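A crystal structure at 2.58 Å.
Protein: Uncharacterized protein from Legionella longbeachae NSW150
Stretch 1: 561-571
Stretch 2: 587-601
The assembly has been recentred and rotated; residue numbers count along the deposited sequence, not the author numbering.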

# COMPACT_ATOMS: atom_id res chain seq x y z
N LEU A 561 -8.49 19.99 8.24
CA LEU A 561 -7.42 20.97 8.18
C LEU A 561 -7.79 22.17 7.32
O LEU A 561 -7.48 23.29 7.66
CB LEU A 561 -6.14 20.35 7.66
CG LEU A 561 -5.50 19.32 8.58
CD1 LEU A 561 -4.21 18.83 7.98
CD2 LEU A 561 -5.26 19.92 9.95
N ILE A 562 -8.43 21.91 6.20
CA ILE A 562 -8.90 22.98 5.34
C ILE A 562 -9.97 23.78 6.10
O ILE A 562 -9.94 25.04 6.11
CB ILE A 562 -9.50 22.35 4.06
CG1 ILE A 562 -8.38 22.01 3.06
CG2 ILE A 562 -10.50 23.26 3.40
CD1 ILE A 562 -8.81 20.96 2.08
N HIS A 563 -10.90 23.07 6.74
CA HIS A 563 -12.02 23.72 7.39
C HIS A 563 -11.51 24.56 8.54
O HIS A 563 -11.87 25.75 8.67
CB HIS A 563 -13.03 22.71 7.87
CG HIS A 563 -14.35 23.28 8.26
ND1 HIS A 563 -14.67 23.57 9.57
CD2 HIS A 563 -15.47 23.52 7.54
CE1 HIS A 563 -15.91 24.00 9.63
NE2 HIS A 563 -16.41 24.00 8.41
N THR A 564 -10.63 23.99 9.34
CA THR A 564 -10.09 24.73 10.45
C THR A 564 -9.22 25.86 9.91
O THR A 564 -9.37 27.00 10.31
CB THR A 564 -9.36 23.78 11.41
OG1 THR A 564 -10.29 22.81 11.91
CG2 THR A 564 -8.77 24.52 12.58
N ASP A 565 -8.34 25.61 8.97
CA ASP A 565 -7.66 26.76 8.36
C ASP A 565 -8.66 27.87 7.96
O ASP A 565 -8.45 29.05 8.22
CB ASP A 565 -6.82 26.34 7.13
CG ASP A 565 -5.50 25.66 7.50
OD1 ASP A 565 -5.03 25.86 8.66
OD2 ASP A 565 -4.91 24.95 6.62
N ALA A 566 -9.76 27.51 7.33
CA ALA A 566 -10.70 28.51 6.87
C ALA A 566 -11.30 29.31 8.02
O ALA A 566 -11.58 30.49 7.86
CB ALA A 566 -11.82 27.85 6.07
N MSE A 567 -11.55 28.68 9.17
CA MSE A 567 -12.10 29.40 10.32
C MSE A 567 -11.08 30.41 10.82
O MSE A 567 -11.42 31.56 11.13
CB MSE A 567 -12.50 28.42 11.40
CG MSE A 567 -13.75 27.68 10.96
SE MSE A 567 -14.37 26.50 12.41
CE MSE A 567 -14.97 27.92 13.64
N ILE A 568 -9.83 29.99 10.89
CA ILE A 568 -8.74 30.87 11.31
C ILE A 568 -8.63 32.04 10.31
O ILE A 568 -8.54 33.17 10.72
CB ILE A 568 -7.42 30.07 11.49
CG1 ILE A 568 -7.56 29.14 12.69
CG2 ILE A 568 -6.20 30.96 11.69
CD1 ILE A 568 -6.50 28.06 12.71
N LEU A 569 -8.67 31.78 9.00
CA LEU A 569 -8.60 32.87 8.05
C LEU A 569 -9.80 33.82 8.14
O LEU A 569 -9.67 35.03 7.95
CB LEU A 569 -8.49 32.35 6.61
CG LEU A 569 -7.16 31.63 6.41
CD1 LEU A 569 -7.12 31.01 5.03
CD2 LEU A 569 -5.96 32.54 6.62
N TYR A 570 -10.97 33.26 8.42
CA TYR A 570 -12.19 34.04 8.58
C TYR A 570 -12.07 35.00 9.80
O TYR A 570 -12.26 36.21 9.69
CB TYR A 570 -13.40 33.08 8.71
CG TYR A 570 -14.75 33.74 8.74
CD1 TYR A 570 -15.20 34.39 9.90
CD2 TYR A 570 -15.58 33.74 7.62
CE1 TYR A 570 -16.42 35.01 9.92
CE2 TYR A 570 -16.81 34.39 7.65
CZ TYR A 570 -17.22 35.02 8.80
OH TYR A 570 -18.43 35.63 8.86
N LYS A 571 -11.72 34.46 10.96
CA LYS A 571 -11.53 35.28 12.13
C LYS A 571 -10.53 36.40 11.86
O LYS A 571 -10.71 37.54 12.29
CB LYS A 571 -11.00 34.43 13.29
CG LYS A 571 -10.74 35.20 14.58
CD LYS A 571 -11.73 34.84 15.67
CE LYS A 571 -11.86 35.96 16.69
NZ LYS A 571 -10.50 36.31 17.17
N GLU A 587 -24.37 36.74 3.96
CA GLU A 587 -23.06 37.23 3.57
C GLU A 587 -21.98 36.53 4.38
O GLU A 587 -20.97 36.11 3.82
CB GLU A 587 -23.05 38.73 3.73
CG GLU A 587 -21.74 39.48 3.58
CD GLU A 587 -21.87 40.90 4.16
OE1 GLU A 587 -23.01 41.40 4.36
OE2 GLU A 587 -20.86 41.55 4.44
N ASN A 588 -22.23 36.32 5.66
CA ASN A 588 -21.30 35.55 6.48
C ASN A 588 -20.96 34.11 6.04
O ASN A 588 -19.82 33.63 6.20
CB ASN A 588 -21.86 35.43 7.87
CG ASN A 588 -21.75 36.69 8.68
OD1 ASN A 588 -21.25 37.75 8.23
ND2 ASN A 588 -22.23 36.60 9.89
N ARG A 589 -21.97 33.38 5.60
CA ARG A 589 -21.76 32.01 5.17
C ARG A 589 -21.06 32.04 3.84
O ARG A 589 -20.20 31.21 3.61
CB ARG A 589 -23.08 31.26 5.10
CG ARG A 589 -23.02 29.82 4.62
CD ARG A 589 -22.27 28.88 5.55
NE ARG A 589 -22.18 27.55 4.94
CZ ARG A 589 -21.42 26.57 5.40
NH1 ARG A 589 -20.71 26.68 6.51
NH2 ARG A 589 -21.38 25.44 4.74
N ILE A 590 -21.41 33.01 2.99
CA ILE A 590 -20.87 33.09 1.64
C ILE A 590 -19.40 33.31 1.72
O ILE A 590 -18.64 32.76 0.93
CB ILE A 590 -21.55 34.21 0.79
CG1 ILE A 590 -22.84 33.69 0.14
CG2 ILE A 590 -20.68 34.71 -0.36
CD1 ILE A 590 -23.79 34.82 -0.22
N ARG A 591 -18.99 34.10 2.69
CA ARG A 591 -17.58 34.45 2.84
C ARG A 591 -16.69 33.37 3.40
O ARG A 591 -15.46 33.36 3.17
CB ARG A 591 -17.47 35.61 3.76
CG ARG A 591 -17.83 36.89 3.06
CD ARG A 591 -18.01 37.90 4.14
NE ARG A 591 -18.00 39.25 3.64
CZ ARG A 591 -18.19 40.30 4.42
NH1 ARG A 591 -18.42 40.14 5.73
NH2 ARG A 591 -18.17 41.51 3.88
N PHE A 592 -17.32 32.51 4.18
CA PHE A 592 -16.66 31.35 4.71
C PHE A 592 -16.52 30.33 3.59
O PHE A 592 -15.43 29.79 3.35
CB PHE A 592 -17.47 30.80 5.91
CG PHE A 592 -16.86 29.57 6.52
CD1 PHE A 592 -15.61 29.65 7.09
CD2 PHE A 592 -17.52 28.34 6.49
CE1 PHE A 592 -15.02 28.53 7.64
CE2 PHE A 592 -16.92 27.22 7.05
CZ PHE A 592 -15.68 27.32 7.63
N VAL A 593 -17.61 30.10 2.87
CA VAL A 593 -17.61 29.18 1.76
C VAL A 593 -16.53 29.58 0.77
O VAL A 593 -15.84 28.72 0.20
CB VAL A 593 -19.00 29.10 1.09
CG1 VAL A 593 -18.99 28.27 -0.19
CG2 VAL A 593 -19.99 28.46 2.06
N SER A 594 -16.35 30.87 0.56
CA SER A 594 -15.31 31.30 -0.36
C SER A 594 -13.90 30.88 0.09
O SER A 594 -13.08 30.42 -0.73
CB SER A 594 -15.36 32.81 -0.54
OG SER A 594 -14.68 33.16 -1.74
N LEU A 595 -13.64 31.03 1.38
CA LEU A 595 -12.38 30.63 1.97
C LEU A 595 -12.20 29.13 1.88
O LEU A 595 -11.14 28.69 1.44
CB LEU A 595 -12.26 31.06 3.43
CG LEU A 595 -12.09 32.58 3.58
CD1 LEU A 595 -12.53 33.02 4.98
CD2 LEU A 595 -10.66 33.00 3.26
N VAL A 596 -13.21 28.36 2.27
CA VAL A 596 -13.10 26.91 2.14
C VAL A 596 -12.81 26.49 0.72
O VAL A 596 -11.88 25.68 0.46
CB VAL A 596 -14.34 26.15 2.56
CG1 VAL A 596 -14.15 24.67 2.28
CG2 VAL A 596 -14.55 26.32 4.04
N ALA A 597 -13.60 27.00 -0.20
CA ALA A 597 -13.45 26.64 -1.59
C ALA A 597 -12.05 27.04 -2.06
O ALA A 597 -11.37 26.26 -2.73
CB ALA A 597 -14.54 27.31 -2.45
N ASP A 598 -11.57 28.20 -1.66
CA ASP A 598 -10.20 28.63 -2.05
C ASP A 598 -9.13 27.68 -1.59
O ASP A 598 -8.18 27.39 -2.35
CB ASP A 598 -9.86 30.01 -1.48
CG ASP A 598 -10.45 31.13 -2.30
OD1 ASP A 598 -10.93 30.88 -3.41
OD2 ASP A 598 -10.43 32.28 -1.80
N LEU A 599 -9.26 27.24 -0.33
CA LEU A 599 -8.27 26.37 0.26
C LEU A 599 -8.31 25.01 -0.42
O LEU A 599 -7.29 24.50 -0.82
CB LEU A 599 -8.46 26.26 1.77
CG LEU A 599 -8.06 27.54 2.56
CD1 LEU A 599 -8.30 27.30 4.03
CD2 LEU A 599 -6.62 27.95 2.41
N TYR A 600 -9.52 24.47 -0.58
CA TYR A 600 -9.71 23.19 -1.21
C TYR A 600 -9.13 23.26 -2.60
O TYR A 600 -8.36 22.41 -2.98
CB TYR A 600 -11.20 22.80 -1.21
CG TYR A 600 -11.45 21.43 -1.78
CD1 TYR A 600 -11.47 21.22 -3.15
CD2 TYR A 600 -11.67 20.34 -0.94
CE1 TYR A 600 -11.68 19.98 -3.68
CE2 TYR A 600 -11.85 19.08 -1.45
CZ TYR A 600 -11.86 18.91 -2.83
OH TYR A 600 -12.04 17.65 -3.35
N MSE A 601 -9.45 24.30 -3.35
CA MSE A 601 -8.93 24.40 -4.74
C MSE A 601 -7.47 24.74 -4.87
O MSE A 601 -6.93 24.63 -5.92
CB MSE A 601 -9.74 25.41 -5.51
CG MSE A 601 -11.17 24.88 -5.68
SE MSE A 601 -12.41 26.16 -6.53
CE MSE A 601 -11.38 26.40 -8.18
O HOH W 1 -19.15 24.23 7.10

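Two helices cross at 131° between their N-to-C directions, axes 8.9 Å apart at closest, and hold together by packing that buries 681 Å², both sides summed, with no direct hydrogen bond between them. I562 opens the contact: its branched side chain, chi1 m, spreads along the partner, CG2 lying 4.0 Å from L599 CB and CD1 4.2 Å from Y600 CD2. H563 points sideways, but its t rotamer brings the ring over to F592, whose edge meets the imidazole face (planes at 87°, centroids 5.1 Å apart). Water 1 lies 3.0 Å from H563 NE2 and, at 3.0 Å, accepts a hydrogen bond from R589 NH1, so NE2 of this buried ring has a partner and the helices gain a bridge.

At A566 the backbones come nearest, CA to CA 5.5 Å from V596. A lone methyl suits so tight a spot: A566 CB fills a hole among F592, L595, V596 and L599, 3.6 Å from F592 CE1. In return, L599 inserts among I562, D565, A566 and L569, and F592 among H563, A566, M567 and Y570. Selenomethionine M567 points sideways and its apolar chain offers the buried F592 ring a greasy wall, CG 3.7 Å from F592 CE1. L569 points toward the partner, and its apolar side chain packs on two leucines, CB 4.0 Å from L595 CD2 and CD1 4.0 Å from L599 CD1. Finally Y570, buried and long enough to span the gap, lays its ring among N588, R591, F592 and L595, with CE2 3.4 Å from N588 O.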